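Local atomic coordinates of type III effector HopU1 (Pseudomonas syringae pv. tomato, PDB entry 3U0J), a protein that probably transfers ADP-ribose from NAD+ to arginine side chains of target proteins, as a type III effector that a plant-pathogenic bacterium delivers into its host. Residues Leu54-Leu68 with Ser93-Leu107. Residues are numbered along the deposited sequence; the frame is centred on the assembly and turned at random.
Sequences LHVDAQCFGLSIDDL and SAIYMHTAQDYSSHL
His55 and Ser104 join the two segments as an antiparallel hydrogen-bonded pair, His55 N giving to Ser104 O at 3.0 Å and Ser104 N returning to His55 O. One step on, Val56 and Tyr103 form the non-hydrogen-bonded pair, and Asp57 N reaches Asp102 O at 2.8 Å. This short ladder makes 55-56 an outer strand of a small antiparallel sheet whose middle strand is 103-108.

The Tyr103 hydroxyl is the second polar anchor. It donates to Leu63 O at 2.8 Å, in the carbonyl plane and on a lone pair, and accepts from a water that also takes the N-H of Leu63 and donates to Asp102 OD2. With CG beside its backbone N (chi1 -46°), the Tyr103 ring runs alongside Val56, and Val56 CG1 lies 3.7 Å from Tyr103 CE1.

Apolar contacts join Leu54 and helix 65-71 to helix 89-99. Leu68 sets CD2 over one face of the Tyr96 ring, a CH-pi contact 3.8 Å from its centroid, while its CD1 packs on Met97 CG. Leu54 CD1 and Met97 CE meet tip to tip at 3.8 Å. On the sheet face that carries His55, opposite Val56 and Tyr103, the imidazole takes Leu107 CD1 over one side of its ring, a CH-pi contact.

Three backbone bonds thus hold 55-57 against 102-104, the hydroxyl and water tie the loop before helix 65-71 back to the sheet, and Leu54 and Leu68 pack against helix 89-99.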
loop_
_atom_site.group_PDB
_atom_site.type_symbol
_atom_site.label_atom_id
_atom_site.label_comp_id
_atom_site.label_asym_id
_atom_site.label_seq_id
_atom_site.Cartn_x
_atom_site.Cartn_y
_atom_site.Cartn_z
ATOM N N LEU A 54 -16.703 -0.349 -9.109
ATOM C CA LEU A 54 -16.010 0.896 -8.786
ATOM C C LEU A 54 -16.281 1.974 -9.833
ATOM O O LEU A 54 -16.466 1.695 -11.006
ATOM C CB LEU A 54 -14.498 0.681 -8.672
ATOM C CG LEU A 54 -13.953 -0.287 -7.621
ATOM C CD1 LEU A 54 -12.420 -0.441 -7.745
ATOM C CD2 LEU A 54 -14.331 0.200 -6.270
ATOM N N HIS A 55 -16.281 3.219 -9.404
ATOM C CA HIS A 55 -16.383 4.310 -10.336
ATOM C C HIS A 55 -14.998 4.737 -10.754
ATOM O O HIS A 55 -14.085 4.823 -9.932
ATOM C CB HIS A 55 -17.137 5.465 -9.687
ATOM C CG HIS A 55 -18.545 5.119 -9.340
ATOM N ND1 HIS A 55 -18.935 4.790 -8.062
ATOM C CD2 HIS A 55 -19.645 4.986 -10.116
ATOM C CE1 HIS A 55 -20.225 4.496 -8.056
ATOM N NE2 HIS A 55 -20.676 4.604 -9.293
ATOM N N VAL A 56 -14.838 4.999 -12.042
ATOM C CA VAL A 56 -13.576 5.526 -12.534
ATOM C C VAL A 56 -13.710 7.010 -12.837
ATOM O O VAL A 56 -14.729 7.460 -13.384
ATOM C CB VAL A 56 -13.117 4.809 -13.801
ATOM C CG1 VAL A 56 -11.636 4.984 -13.957
ATOM C CG2 VAL A 56 -13.483 3.332 -13.735
ATOM N N ASP A 57 -12.672 7.764 -12.480
ATOM C CA ASP A 57 -12.673 9.210 -12.650
ATOM C C ASP A 57 -12.722 9.546 -14.119
ATOM O O ASP A 57 -11.763 9.287 -14.851
ATOM C CB ASP A 57 -11.419 9.812 -12.031
ATOM C CG ASP A 57 -11.208 11.258 -12.420
ATOM O OD1 ASP A 57 -12.162 11.904 -12.892
ATOM O OD2 ASP A 57 -10.080 11.756 -12.243
ATOM N N ALA A 58 -13.836 10.134 -14.548
ATOM C CA ALA A 58 -14.024 10.447 -15.963
ATOM C C ALA A 58 -13.104 11.582 -16.449
ATOM O O ALA A 58 -12.800 11.684 -17.645
ATOM C CB ALA A 58 -15.494 10.763 -16.255
ATOM N N GLN A 59 -12.658 12.424 -15.522
ATOM C CA GLN A 59 -11.808 13.561 -15.879
ATOM C C GLN A 59 -10.386 13.118 -16.186
ATOM O O GLN A 59 -9.487 13.940 -16.347
ATOM C CB GLN A 59 -11.818 14.632 -14.773
ATOM C CG GLN A 59 -13.212 15.152 -14.423
ATOM C CD GLN A 59 -14.111 15.318 -15.656
ATOM O OE1 GLN A 59 -13.657 15.749 -16.729
ATOM N NE2 GLN A 59 -15.393 14.973 -15.505
ATOM N N CYS A 60 -10.180 11.811 -16.265
ATOM C CA CYS A 60 -8.865 11.290 -16.600
ATOM C C CYS A 60 -9.016 10.188 -17.654
ATOM O O CYS A 60 -10.134 9.845 -18.040
ATOM C CB CYS A 60 -8.155 10.776 -15.340
ATOM S SG CYS A 60 -8.546 9.046 -14.836
ATOM N N PHE A 61 -7.903 9.643 -18.132
ATOM C CA PHE A 61 -7.985 8.475 -18.997
ATOM C C PHE A 61 -8.075 7.184 -18.159
ATOM O O PHE A 61 -7.072 6.511 -17.895
ATOM C CB PHE A 61 -6.819 8.421 -19.986
ATOM C CG PHE A 61 -7.008 7.400 -21.061
ATOM C CD1 PHE A 61 -7.873 7.655 -22.128
ATOM C CD2 PHE A 61 -6.360 6.172 -20.990
ATOM C CE1 PHE A 61 -8.079 6.714 -23.126
ATOM C CE2 PHE A 61 -6.556 5.218 -21.981
ATOM C CZ PHE A 61 -7.425 5.492 -23.057
ATOM N N GLY A 62 -9.290 6.852 -17.744
ATOM C CA GLY A 62 -9.498 5.811 -16.764
ATOM C C GLY A 62 -9.538 4.419 -17.337
ATOM O O GLY A 62 -9.992 4.226 -18.460
ATOM N N LEU A 63 -9.060 3.454 -16.555
ATOM C CA LEU A 63 -9.044 2.056 -16.942
ATOM C C LEU A 63 -10.008 1.261 -16.102
ATOM O O LEU A 63 -9.866 1.238 -14.879
ATOM C CB LEU A 63 -7.658 1.474 -16.726
ATOM C CG LEU A 63 -6.603 1.989 -17.697
ATOM C CD1 LEU A 63 -5.280 1.277 -17.451
ATOM C CD2 LEU A 63 -7.072 1.793 -19.132
ATOM N N SER A 64 -10.965 0.588 -16.743
ATOM C CA SER A 64 -11.905 -0.255 -16.013
ATOM C C SER A 64 -11.283 -1.602 -15.661
ATOM O O SER A 64 -10.172 -1.937 -16.082
ATOM C CB SER A 64 -13.177 -0.479 -16.820
ATOM O OG SER A 64 -12.891 -1.177 -18.021
ATOM N N ILE A 65 -12.000 -2.383 -14.874
ATOM C CA ILE A 65 -11.467 -3.666 -14.499
ATOM C C ILE A 65 -11.236 -4.493 -15.764
ATOM O O ILE A 65 -10.277 -5.245 -15.844
ATOM C CB ILE A 65 -12.377 -4.391 -13.473
ATOM C CG1 ILE A 65 -11.713 -5.672 -12.961
ATOM C CG2 ILE A 65 -13.728 -4.707 -14.079
ATOM C CD1 ILE A 65 -10.273 -5.496 -12.491
ATOM N N ASP A 66 -12.101 -4.346 -16.762
ATOM C CA ASP A 66 -11.913 -5.094 -18.000
ATOM C C ASP A 66 -10.631 -4.621 -18.684
ATOM O O ASP A 66 -9.783 -5.427 -19.049
ATOM C CB ASP A 66 -13.114 -4.961 -18.933
ATOM C CG ASP A 66 -14.338 -5.704 -18.427
ATOM O OD1 ASP A 66 -14.172 -6.625 -17.595
ATOM O OD2 ASP A 66 -15.466 -5.370 -18.864
ATOM N N ASP A 67 -10.477 -3.313 -18.845
ATOM C CA ASP A 67 -9.216 -2.782 -19.340
ATOM C C ASP A 67 -8.012 -3.314 -18.549
ATOM O O ASP A 67 -6.960 -3.600 -19.122
ATOM C CB ASP A 67 -9.220 -1.258 -19.289
ATOM C CG ASP A 67 -10.302 -0.648 -20.142
ATOM O OD1 ASP A 67 -10.645 -1.245 -21.194
ATOM O OD2 ASP A 67 -10.795 0.443 -19.757
ATOM N N LEU A 68 -8.142 -3.433 -17.236
ATOM C CA LEU A 68 -7.010 -3.910 -16.449
ATOM C C LEU A 68 -6.790 -5.399 -16.645
ATOM O O LEU A 68 -5.650 -5.850 -16.831
ATOM C CB LEU A 68 -7.198 -3.606 -14.973
ATOM C CG LEU A 68 -7.072 -2.121 -14.670
ATOM C CD1 LEU A 68 -7.374 -1.889 -13.208
ATOM C CD2 LEU A 68 -5.689 -1.607 -15.061
ATOM N N SER A 93 -4.288 -6.156 -10.886
ATOM C CA SER A 93 -5.331 -5.130 -10.882
ATOM C C SER A 93 -5.565 -4.543 -9.488
ATOM O O SER A 93 -5.778 -3.340 -9.338
ATOM C CB SER A 93 -6.647 -5.691 -11.444
ATOM O OG SER A 93 -6.465 -6.197 -12.752
ATOM N N ALA A 94 -5.539 -5.399 -8.471
ATOM C CA ALA A 94 -5.731 -4.937 -7.117
ATOM C C ALA A 94 -4.566 -4.010 -6.755
ATOM O O ALA A 94 -4.772 -2.941 -6.184
ATOM C CB ALA A 94 -5.827 -6.092 -6.178
ATOM N N ILE A 95 -3.340 -4.383 -7.106
ATOM C CA ILE A 95 -2.230 -3.484 -6.807
ATOM C C ILE A 95 -2.413 -2.166 -7.560
ATOM O O ILE A 95 -2.343 -1.087 -6.976
ATOM C CB ILE A 95 -0.896 -4.063 -7.222
ATOM C CG1 ILE A 95 -0.508 -5.231 -6.332
ATOM C CG2 ILE A 95 0.163 -2.988 -7.178
ATOM C CD1 ILE A 95 0.646 -6.007 -6.909
ATOM N N TYR A 96 -2.645 -2.266 -8.863
ATOM C CA TYR A 96 -2.852 -1.081 -9.689
ATOM C C TYR A 96 -3.908 -0.165 -9.073
ATOM O O TYR A 96 -3.643 1.009 -8.825
ATOM C CB TYR A 96 -3.264 -1.477 -11.109
ATOM C CG TYR A 96 -3.370 -0.317 -12.078
ATOM C CD1 TYR A 96 -4.518 0.459 -12.141
ATOM C CD2 TYR A 96 -2.331 -0.015 -12.951
ATOM C CE1 TYR A 96 -4.626 1.521 -13.040
ATOM C CE2 TYR A 96 -2.424 1.031 -13.853
ATOM C CZ TYR A 96 -3.567 1.802 -13.898
ATOM O OH TYR A 96 -3.659 2.861 -14.792
ATOM N N MET A 97 -5.095 -0.713 -8.817
ATOM C CA MET A 97 -6.222 0.081 -8.340
ATOM C C MET A 97 -5.922 0.705 -6.989
ATOM O O MET A 97 -6.385 1.806 -6.696
ATOM C CB MET A 97 -7.493 -0.753 -8.262
ATOM C CG MET A 97 -8.082 -1.070 -9.617
ATOM S SD MET A 97 -9.509 -2.157 -9.516
ATOM C CE MET A 97 -10.455 -1.394 -10.809
ATOM N N HIS A 98 -5.124 0.025 -6.177
ATOM C CA HIS A 98 -4.749 0.576 -4.875
ATOM C C HIS A 98 -3.731 1.729 -4.970
ATOM O O HIS A 98 -3.696 2.595 -4.088
ATOM C CB HIS A 98 -4.215 -0.528 -3.975
ATOM C CG HIS A 98 -4.239 -0.191 -2.519
ATOM N ND1 HIS A 98 -5.359 -0.361 -1.737
ATOM C CD2 HIS A 98 -3.273 0.286 -1.696
ATOM C CE1 HIS A 98 -5.087 0.006 -0.494
ATOM N NE2 HIS A 98 -3.826 0.393 -0.441
ATOM N N THR A 99 -2.908 1.746 -6.021
ATOM C CA THR A 99 -1.875 2.771 -6.166
ATOM C C THR A 99 -2.389 3.973 -6.947
ATOM O O THR A 99 -1.665 4.955 -7.158
ATOM C CB THR A 99 -0.634 2.237 -6.908
ATOM O OG1 THR A 99 -0.983 1.860 -8.251
ATOM C CG2 THR A 99 -0.034 1.066 -6.177
ATOM N N ALA A 100 -3.642 3.883 -7.383
ATOM C CA ALA A 100 -4.221 4.900 -8.247
ATOM C C ALA A 100 -5.069 5.878 -7.466
ATOM O O ALA A 100 -5.400 5.658 -6.308
ATOM C CB ALA A 100 -5.059 4.254 -9.347
ATOM N N GLN A 101 -5.452 6.953 -8.133
ATOM C CA GLN A 101 -6.200 8.009 -7.490
ATOM C C GLN A 101 -7.560 8.115 -8.163
ATOM O O GLN A 101 -8.313 9.031 -7.850
ATOM C CB GLN A 101 -5.446 9.323 -7.671
ATOM C CG GLN A 101 -5.211 10.121 -6.413
ATOM C CD GLN A 101 -4.184 9.487 -5.460
ATOM O OE1 GLN A 101 -3.203 8.855 -5.886
ATOM N NE2 GLN A 101 -4.406 9.680 -4.154
ATOM N N ASP A 102 -7.871 7.184 -9.074
ATOM C CA ASP A 102 -9.031 7.303 -9.958
ATOM C C ASP A 102 -10.242 6.487 -9.619
ATOM O O ASP A 102 -11.231 6.590 -10.331
ATOM C CB ASP A 102 -8.696 6.852 -11.364
ATOM C CG ASP A 102 -7.377 7.344 -11.835
ATOM O OD1 ASP A 102 -7.018 8.491 -11.469
ATOM O OD2 ASP A 102 -6.711 6.578 -12.578
ATOM N N TYR A 103 -10.178 5.629 -8.607
ATOM C CA TYR A 103 -11.332 4.774 -8.296
ATOM C C TYR A 103 -11.912 5.125 -6.939
ATOM O O TYR A 103 -11.176 5.463 -6.008
ATOM C CB TYR A 103 -10.962 3.281 -8.346
ATOM C CG TYR A 103 -10.170 2.937 -9.564
ATOM C CD1 TYR A 103 -10.802 2.654 -10.749
ATOM C CD2 TYR A 103 -8.790 2.951 -9.547
ATOM C CE1 TYR A 103 -10.095 2.368 -11.873
ATOM C CE2 TYR A 103 -8.070 2.665 -10.673
ATOM C CZ TYR A 103 -8.733 2.369 -11.839
ATOM O OH TYR A 103 -8.044 2.078 -12.994
ATOM N N SER A 104 -13.235 5.052 -6.840
ATOM C CA SER A 104 -13.912 5.175 -5.564
ATOM C C SER A 104 -15.127 4.255 -5.559
ATOM O O SER A 104 -15.745 4.003 -6.603
ATOM C CB SER A 104 -14.312 6.633 -5.290
ATOM O OG SER A 104 -15.173 6.719 -4.167
ATOM N N SER A 105 -15.457 3.734 -4.383
ATOM C CA SER A 105 -16.685 2.974 -4.200
ATOM C C SER A 105 -17.883 3.863 -4.478
ATOM O O SER A 105 -18.930 3.372 -4.877
ATOM C CB SER A 105 -16.782 2.498 -2.763
ATOM O OG SER A 105 -16.714 3.605 -1.880
ATOM N N HIS A 106 -17.730 5.175 -4.267
ATOM C CA HIS A 106 -18.868 6.084 -4.342
ATOM C C HIS A 106 -18.719 7.199 -5.338
ATOM O O HIS A 106 -17.629 7.454 -5.846
ATOM C CB HIS A 106 -19.157 6.696 -2.988
ATOM C CG HIS A 106 -19.778 5.743 -2.034
ATOM N ND1 HIS A 106 -19.122 4.622 -1.574
ATOM C CD2 HIS A 106 -21.004 5.730 -1.457
ATOM C CE1 HIS A 106 -19.906 3.970 -0.734
ATOM N NE2 HIS A 106 -21.055 4.623 -0.644
ATOM N N LEU A 107 -19.848 7.855 -5.601
ATOM C CA LEU A 107 -19.924 8.983 -6.506
ATOM C C LEU A 107 -20.366 10.163 -5.642
ATOM O O LEU A 107 -21.186 9.996 -4.726
ATOM C CB LEU A 107 -20.959 8.672 -7.579
ATOM C CG LEU A 107 -20.655 8.781 -9.081
ATOM C CD1 LEU A 107 -19.231 8.409 -9.440
ATOM C CD2 LEU A 107 -21.623 7.904 -9.853
HETATM O O HOH W 1 -7.094 4.164 -14.572
#